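Local coordinates for dual specificity protein phosphatase 12 (Homo sapiens, PDB 4KI9) that removes phosphate from phosphotyrosine as well as from phosphoserine and phosphothreonine residues of proteins, the catalytic domain being the part present here, at residues D20-E24 / A25-A29; L2-Q5 / P6-F10; A98-T101 / A102-K106. The protein carries 2 engineered substitutions. All coordinates share one frame; numbering follows the deposited sequence.

The three contacts run from surface to core. Contact 1 is a surface contact where helix 19-25 ends and strand 27-34 begins, consisting mainly of backbone bonds. Contact 2, partly buried, is the hairpin of strands 2-5 and 8-11; it pairs backbone bonds with apolar packing on one face and a carboxylate lying by a ring on the other. Contact 3, buried in the core, is successive turns of helix 95-108, with regular i to i-4 backbone bonds and apolar side-chain contacts. The hairpin touches both others: Tyr-9 meets Ala-25 and Ile-27 of contact 1, while Phe-10 and Gln-5 meet Ile-100 and Leu-104 of contact 3. Contacts 1 and 3 stay about 10 Å apart at their nearest atoms.

Contact 1 (D20-E24 / A25-A29); sequences DHLRE and AGITA
Leu-22 and Ile-27 meet at the C-terminal end of helix 19-25, where the backbone N of Ile-27 binds the carbonyl O of Leu-22 at 3.0 Å. That bond is nearly straight, 170° at the hydrogen, and the donor is tilted 27° from the carbonyl plane. Gly-26, with positive phi, turns the chain out of the helix; its N gives a more bent bond to Arg-23 O (3.0 Å), coming from above the plane of that carbonyl. One residue earlier, the N of Ala-25 makes the usual helical bond to His-21 O at 2.9 Å and a weak second one to Leu-22 O at 3.2 Å. The carbonyls of His-21, Leu-22 and Arg-23 in the last turn thus all receive an N-H from residues 25 to 27, and Glu-24 N is taken up within the helix by Asp-20 O. Along the exposed helix surface, Arg-23 NH1 makes an i to i-3 salt bridge to Asp-20 OD2 at 3.2 Å, although the aspartate is poorly ordered.

The apolar part is small. The CD1 methyls of Leu-22 and Ile-27 come within 4.1 Å, their side chains crossing obliquely. Ile-27 reaches there with CG1 beside its backbone N (chi1 -72°) and an extended chi2. Both residues also touch Met-1 and Leu-86 of strand 84-88, so the helix end rests on the central sheet. Beyond the turn, the backbone of Thr-28 is hydrogen-bonded to Trp-50 and Ala-84, placing this strand between two parallel neighbours. Glycine at positive phi, with bonds from Ile-27 N back to Leu-22 O and from Gly-26 N to Arg-23 O, is the signature of a Schellman motif, which here ends a helix before the chain passes on into strand 27-34 of the phosphatase sheet.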
loop_
_atom_site.group_PDB
_atom_site.type_symbol
_atom_site.label_atom_id
_atom_site.label_comp_id
_atom_site.label_asym_id
_atom_site.label_seq_id
_atom_site.Cartn_x
_atom_site.Cartn_y
_atom_site.Cartn_z
ATOM N N ASP A 20 21.459 2.656 0.482
ATOM C CA ASP A 20 22.135 3.629 1.331
ATOM C C ASP A 20 21.134 4.611 1.930
ATOM O O ASP A 20 21.122 4.828 3.141
ATOM C CB ASP A 20 23.233 4.369 0.567
ATOM C CG ASP A 20 24.610 3.773 0.802
ATOM O OD1 ASP A 20 25.597 4.539 0.819
ATOM O OD2 ASP A 20 24.705 2.539 0.974
ATOM N N HIS A 21 20.296 5.200 1.079
ATOM C CA HIS A 21 19.207 6.054 1.545
ATOM C C HIS A 21 18.281 5.257 2.462
ATOM O O HIS A 21 17.673 5.807 3.381
ATOM C CB HIS A 21 18.415 6.631 0.365
ATOM C CG HIS A 21 19.064 7.813 -0.287
ATOM N ND1 HIS A 21 20.297 7.745 -0.900
ATOM C CD2 HIS A 21 18.645 9.093 -0.429
ATOM C CE1 HIS A 21 20.613 8.933 -1.384
ATOM N NE2 HIS A 21 19.626 9.769 -1.113
ATOM N N LEU A 22 18.180 3.955 2.204
ATOM C CA LEU A 22 17.400 3.067 3.053
ATOM C C LEU A 22 18.019 3.006 4.441
ATOM O O LEU A 22 17.341 3.223 5.454
ATOM C CB LEU A 22 17.338 1.665 2.446
ATOM C CG LEU A 22 15.930 1.180 2.100
ATOM C CD1 LEU A 22 15.259 2.160 1.156
ATOM C CD2 LEU A 22 15.980 -0.207 1.489
ATOM N N ARG A 23 19.317 2.723 4.472
ATOM C CA ARG A 23 20.069 2.662 5.717
ATOM C C ARG A 23 20.010 3.997 6.453
ATOM O O ARG A 23 19.851 4.035 7.671
ATOM C CB ARG A 23 21.523 2.269 5.441
ATOM C CG ARG A 23 22.430 2.286 6.668
ATOM C CD ARG A 23 23.875 2.594 6.283
ATOM N NE ARG A 23 24.462 1.538 5.466
ATOM C CZ ARG A 23 25.213 1.755 4.391
ATOM N NH1 ARG A 23 25.467 2.997 4.000
ATOM N NH2 ARG A 23 25.709 0.733 3.704
ATOM N N GLU A 24 20.119 5.092 5.708
ATOM C CA GLU A 24 20.128 6.422 6.306
ATOM C C GLU A 24 18.770 6.825 6.871
ATOM O O GLU A 24 18.697 7.603 7.821
ATOM C CB GLU A 24 20.618 7.467 5.302
ATOM C CG GLU A 24 22.084 7.315 4.921
ATOM C CD GLU A 24 22.700 8.620 4.447
ATOM O OE1 GLU A 24 21.953 9.612 4.306
ATOM O OE2 GLU A 24 23.930 8.657 4.225
ATOM N N ALA A 25 17.698 6.294 6.287
ATOM C CA ALA A 25 16.350 6.519 6.803
ATOM C C ALA A 25 16.038 5.530 7.921
ATOM O O ALA A 25 14.993 5.610 8.577
ATOM C CB ALA A 25 15.333 6.384 5.691
ATOM N N GLY A 26 16.952 4.588 8.121
ATOM C CA GLY A 26 16.798 3.587 9.157
ATOM C C GLY A 26 15.633 2.664 8.882
ATOM O O GLY A 26 14.956 2.216 9.804
ATOM N N ILE A 27 15.387 2.379 7.612
ATOM C CA ILE A 27 14.262 1.511 7.251
ATOM C C ILE A 27 14.592 0.040 7.525
ATOM O O ILE A 27 15.603 -0.469 7.057
ATOM C CB ILE A 27 13.847 1.730 5.797
ATOM C CG1 ILE A 27 13.151 3.090 5.675
ATOM C CG2 ILE A 27 12.914 0.606 5.303
ATOM C CD1 ILE A 27 12.967 3.536 4.277
ATOM N N THR A 28 13.755 -0.632 8.312
ATOM C CA THR A 28 13.990 -2.037 8.623
ATOM C C THR A 28 12.759 -2.892 8.353
ATOM O O THR A 28 12.722 -4.062 8.724
ATOM C CB THR A 28 14.439 -2.254 10.076
ATOM O OG1 THR A 28 13.439 -1.744 10.971
ATOM C CG2 THR A 28 15.783 -1.570 10.336
ATOM N N ALA A 29 11.761 -2.301 7.704
ATOM C CA ALA A 29 10.572 -3.037 7.284
ATOM C C ALA A 29 10.206 -2.622 5.869
ATOM O O ALA A 29 10.053 -1.436 5.581
ATOM C CB ALA A 29 9.413 -2.802 8.245
#

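Contact 2 (L2-Q5 / P6-F10); sequences LEVQ and PGLYF
Val-4 and Phe-10 form the tight side of this hairpin: Val-4 CG2 approaches Phe-10 CD1 to 3.4 Å at the ring's edge, near its plane, and the two side chains cross at about a right angle. Phe-10 holds its ring there with CG between the backbone N and the carbonyl carbon (chi1 82°). Leu-2 CB lies 4.2 Å from Phe-10 CE1, and Val-4 CB packs on Leu-8 CD1 at 4.0 Å. Gln-5 CG lies along this face too, against Leu-8 CB. Val-97 and Ile-100 of helix 95-108 and Leu-119 of helix 112-122 touch the Phe-10 side chain.

On the opposite face the loose, exposed element is Glu-3; the Tyr-9 ring beside it also packs against Ala-25 and Ile-27. The glutamate chain, fully extended with CG anti to the backbone N (chi1 178°), passes CG over one face of the Tyr-9 ring, while CB lies 3.7 Å from Tyr-9 CE2. The carboxylate is turned 36° from the ring plane, with OE2 3.7 Å from Tyr-9 OH and OE1 near Pro-6 CA.

Between the faces, Leu-2 and Phe-10 exchange two backbone hydrogen bonds, and Val-4 N binds Leu-8 O at 2.8 Å. At the far end, Leu-8 N closes on Gln-5 O (3.0 Å) across Pro-6 and Gly-7. Phe-10 lies close to Gly-92, a substrate-binding residue. Val-4 and Gln-5 both opposite Leu-8 make a classic beta bulge, set in an antiparallel hairpin closed by a type II turn.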
loop_
_atom_site.group_PDB
_atom_site.type_symbol
_atom_site.label_atom_id
_atom_site.label_comp_id
_atom_site.label_asym_id
_atom_site.label_seq_id
_atom_site.Cartn_x
_atom_site.Cartn_y
_atom_site.Cartn_z
ATOM N N LEU A 2 10.018 8.731 -0.998
ATOM C CA LEU A 2 9.335 9.923 -0.504
ATOM C C LEU A 2 8.685 9.662 0.847
ATOM O O LEU A 2 8.031 8.632 1.048
ATOM C CB LEU A 2 8.268 10.352 -1.516
ATOM C CG LEU A 2 7.881 11.828 -1.580
ATOM C CD1 LEU A 2 7.485 12.189 -2.997
ATOM C CD2 LEU A 2 6.741 12.125 -0.623
ATOM N N GLU A 3 8.843 10.602 1.771
ATOM C CA GLU A 3 8.317 10.439 3.125
ATOM C C GLU A 3 6.863 10.895 3.245
ATOM O O GLU A 3 6.552 12.039 2.940
ATOM C CB GLU A 3 9.178 11.221 4.107
ATOM C CG GLU A 3 8.694 11.154 5.540
ATOM C CD GLU A 3 9.747 11.634 6.516
ATOM O OE1 GLU A 3 9.523 11.534 7.739
ATOM O OE2 GLU A 3 10.802 12.104 6.051
ATOM N N VAL A 4 5.984 10.005 3.702
ATOM C CA VAL A 4 4.550 10.287 3.792
ATOM C C VAL A 4 4.228 10.913 5.138
ATOM O O VAL A 4 3.374 11.794 5.253
ATOM C CB VAL A 4 3.708 8.994 3.673
ATOM C CG1 VAL A 4 2.220 9.321 3.727
ATOM C CG2 VAL A 4 4.036 8.259 2.397
ATOM N N GLN A 5 4.917 10.420 6.158
ATOM C CA GLN A 5 4.824 10.926 7.515
ATOM C C GLN A 5 6.032 10.324 8.224
ATOM O O GLN A 5 6.722 9.499 7.633
ATOM C CB GLN A 5 3.490 10.525 8.154
ATOM C CG GLN A 5 3.150 9.047 8.109
ATOM C CD GLN A 5 1.700 8.797 8.475
ATOM O OE1 GLN A 5 0.807 9.512 8.024
ATOM N NE2 GLN A 5 1.460 7.804 9.323
ATOM N N PRO A 6 6.330 10.753 9.460
ATOM C CA PRO A 6 7.588 10.235 10.019
ATOM C C PRO A 6 7.635 8.704 10.139
ATOM O O PRO A 6 6.694 8.078 10.633
ATOM C CB PRO A 6 7.692 10.924 11.388
ATOM C CG PRO A 6 6.365 11.571 11.632
ATOM C CD PRO A 6 5.750 11.821 10.293
ATOM N N GLY A 7 8.718 8.115 9.637
ATOM C CA GLY A 7 8.904 6.669 9.671
ATOM C C GLY A 7 8.169 5.908 8.575
ATOM O O GLY A 7 8.180 4.681 8.552
ATOM N N LEU A 8 7.537 6.617 7.650
ATOM C CA LEU A 8 6.762 5.939 6.606
ATOM C C LEU A 8 7.075 6.503 5.214
ATOM O O LEU A 8 6.804 7.674 4.924
ATOM C CB LEU A 8 5.263 6.038 6.916
ATOM C CG LEU A 8 4.261 4.994 6.397
ATOM C CD1 LEU A 8 3.039 5.674 5.805
ATOM C CD2 LEU A 8 4.845 3.970 5.423
ATOM N N TYR A 9 7.626 5.652 4.355
ATOM C CA TYR A 9 8.129 6.074 3.052
ATOM C C TYR A 9 7.512 5.234 1.942
ATOM O O TYR A 9 7.116 4.089 2.170
ATOM C CB TYR A 9 9.659 5.927 3.003
ATOM C CG TYR A 9 10.427 6.737 4.040
ATOM C CD1 TYR A 9 10.525 6.314 5.366
ATOM C CD2 TYR A 9 11.075 7.915 3.681
ATOM C CE1 TYR A 9 11.237 7.053 6.308
ATOM C CE2 TYR A 9 11.779 8.660 4.608
ATOM C CZ TYR A 9 11.861 8.229 5.915
ATOM O OH TYR A 9 12.574 8.978 6.821
ATOM N N PHE A 10 7.418 5.802 0.740
ATOM C CA PHE A 10 7.044 5.015 -0.426
ATOM C C PHE A 10 7.876 5.415 -1.640
ATOM O O PHE A 10 8.419 6.518 -1.694
ATOM C CB PHE A 10 5.537 5.088 -0.716
ATOM C CG PHE A 10 5.109 6.314 -1.485
ATOM C CD1 PHE A 10 4.846 7.503 -0.828
ATOM C CD2 PHE A 10 4.936 6.265 -2.861
ATOM C CE1 PHE A 10 4.439 8.633 -1.531
ATOM C CE2 PHE A 10 4.532 7.397 -3.574
ATOM C CZ PHE A 10 4.283 8.576 -2.905
#

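Contact 3 (A98-T101 / A102-K106); sequences AIIT and AFLMK
Met-105 lies one turn after Thr-101 on helix 95-108, the alpha helix that follows the phosphate-binding loop of the phosphatase fold, and its side chain runs back along the threonine. Met-105 N binds Thr-101 O at 2.8 Å, and the side chain then passes over the same carbonyl. CB lies 3.4 Å from Thr-101 O, and CG is nearer still to that oxygen at 3.1 Å, a close fit obtained by setting CG beside the backbone N (chi1 -70°). SD follows, 3.8 Å from Thr-101 O and 4.0 Å from the Thr-101 CG2 methyl. At the sulfur the chain bends towards its CE tip (chi3 63°). The side chain as a whole also touches Ala-115 of helix 112-122 and Gln-140 of helix 130-141. Cutting Met-105 back to an alanine removes CG, SD and CE, and is likely to leave a gap over Thr-101 O and beside its CG2, where helix 112-122 now packs.

Thr-101 turns CG2 to the methionine and sends OG1 to Val-97 O, a hydrogen bond that satisfies the hydroxyl within the buried helix. The backbone bonds of the stretch are regular: Ala-102 N to Ala-98 O, Phe-103 N to Ile-99 O and Leu-104 N to Ile-100 O, the last nearly straight, 167° at the hydrogen. On the side facing strand 2-5, Leu-104 CG lies 3.5 Å from Ile-100 O, and the Leu-104 CD1 methyl stands 4.3 Å from Ile-100 CG2.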
loop_
_atom_site.group_PDB
_atom_site.type_symbol
_atom_site.label_atom_id
_atom_site.label_comp_id
_atom_site.label_asym_id
_atom_site.label_seq_id
_atom_site.Cartn_x
_atom_site.Cartn_y
_atom_site.Cartn_z
ATOM N N ALA A 98 -1.593 2.949 -3.770
ATOM C CA ALA A 98 -2.825 2.357 -3.240
ATOM C C ALA A 98 -2.649 1.819 -1.808
ATOM O O ALA A 98 -3.502 2.031 -0.931
ATOM C CB ALA A 98 -3.326 1.256 -4.169
ATOM N N ILE A 99 -1.539 1.132 -1.564
ATOM C CA ILE A 99 -1.288 0.575 -0.232
ATOM C C ILE A 99 -1.138 1.679 0.807
ATOM O O ILE A 99 -1.709 1.604 1.894
ATOM C CB ILE A 99 -0.025 -0.324 -0.212
ATOM C CG1 ILE A 99 -0.233 -1.565 -1.082
ATOM C CG2 ILE A 99 0.337 -0.744 1.212
ATOM C CD1 ILE A 99 -1.464 -2.391 -0.721
ATOM N N ILE A 100 -0.349 2.698 0.489
ATOM C CA ILE A 100 -0.182 3.820 1.416
ATOM C C ILE A 100 -1.524 4.480 1.715
ATOM O O ILE A 100 -1.848 4.764 2.872
ATOM C CB ILE A 100 0.784 4.877 0.845
ATOM C CG1 ILE A 100 2.189 4.296 0.752
ATOM C CG2 ILE A 100 0.798 6.124 1.730
ATOM C CD1 ILE A 100 2.785 3.979 2.119
ATOM N N THR A 101 -2.306 4.709 0.661
ATOM C CA THR A 101 -3.615 5.330 0.815
ATOM C C THR A 101 -4.490 4.495 1.749
ATOM O O THR A 101 -5.136 5.035 2.654
ATOM C CB THR A 101 -4.310 5.556 -0.539
ATOM O OG1 THR A 101 -3.448 6.324 -1.394
ATOM C CG2 THR A 101 -5.639 6.323 -0.352
ATOM N N ALA A 102 -4.476 3.174 1.561
ATOM C CA ALA A 102 -5.274 2.298 2.405
ATOM C C ALA A 102 -4.835 2.422 3.863
ATOM O O ALA A 102 -5.660 2.442 4.783
ATOM C CB ALA A 102 -5.171 0.849 1.930
ATOM N N PHE A 103 -3.535 2.513 4.075
ATOM C CA PHE A 103 -3.012 2.658 5.435
ATOM C C PHE A 103 -3.469 3.966 6.081
ATOM O O PHE A 103 -3.883 4.000 7.239
ATOM C CB PHE A 103 -1.491 2.624 5.403
ATOM C CG PHE A 103 -0.861 2.908 6.735
ATOM C CD1 PHE A 103 -0.696 1.885 7.668
ATOM C CD2 PHE A 103 -0.443 4.192 7.057
ATOM C CE1 PHE A 103 -0.114 2.147 8.895
ATOM C CE2 PHE A 103 0.121 4.461 8.276
ATOM C CZ PHE A 103 0.293 3.435 9.200
ATOM N N LEU A 104 -3.371 5.050 5.326
ATOM C CA LEU A 104 -3.835 6.346 5.795
ATOM C C LEU A 104 -5.328 6.288 6.075
ATOM O O LEU A 104 -5.776 6.766 7.102
ATOM C CB LEU A 104 -3.524 7.438 4.771
ATOM C CG LEU A 104 -2.049 7.770 4.571
ATOM C CD1 LEU A 104 -1.873 8.888 3.545
ATOM C CD2 LEU A 104 -1.387 8.145 5.918
ATOM N N MET A 105 -6.089 5.678 5.170
ATOM C CA MET A 105 -7.527 5.516 5.365
ATOM C C MET A 105 -7.863 4.786 6.668
ATOM O O MET A 105 -8.670 5.259 7.467
ATOM C CB MET A 105 -8.152 4.760 4.179
ATOM C CG MET A 105 -8.191 5.551 2.871
ATOM S SD MET A 105 -8.693 4.539 1.473
ATOM C CE MET A 105 -10.357 4.092 1.962
ATOM N N LYS A 106 -7.263 3.624 6.878
ATOM C CA LYS A 106 -7.623 2.802 8.031
ATOM C C LYS A 106 -7.137 3.384 9.353
ATOM O O LYS A 106 -7.902 3.440 10.318
ATOM C CB LYS A 106 -7.139 1.359 7.846
ATOM C CG LYS A 106 -7.673 0.409 8.904
ATOM C CD LYS A 106 -7.325 -1.047 8.610
ATOM C CE LYS A 106 -8.147 -1.965 9.506
ATOM N NZ LYS A 106 -8.094 -3.390 9.090
#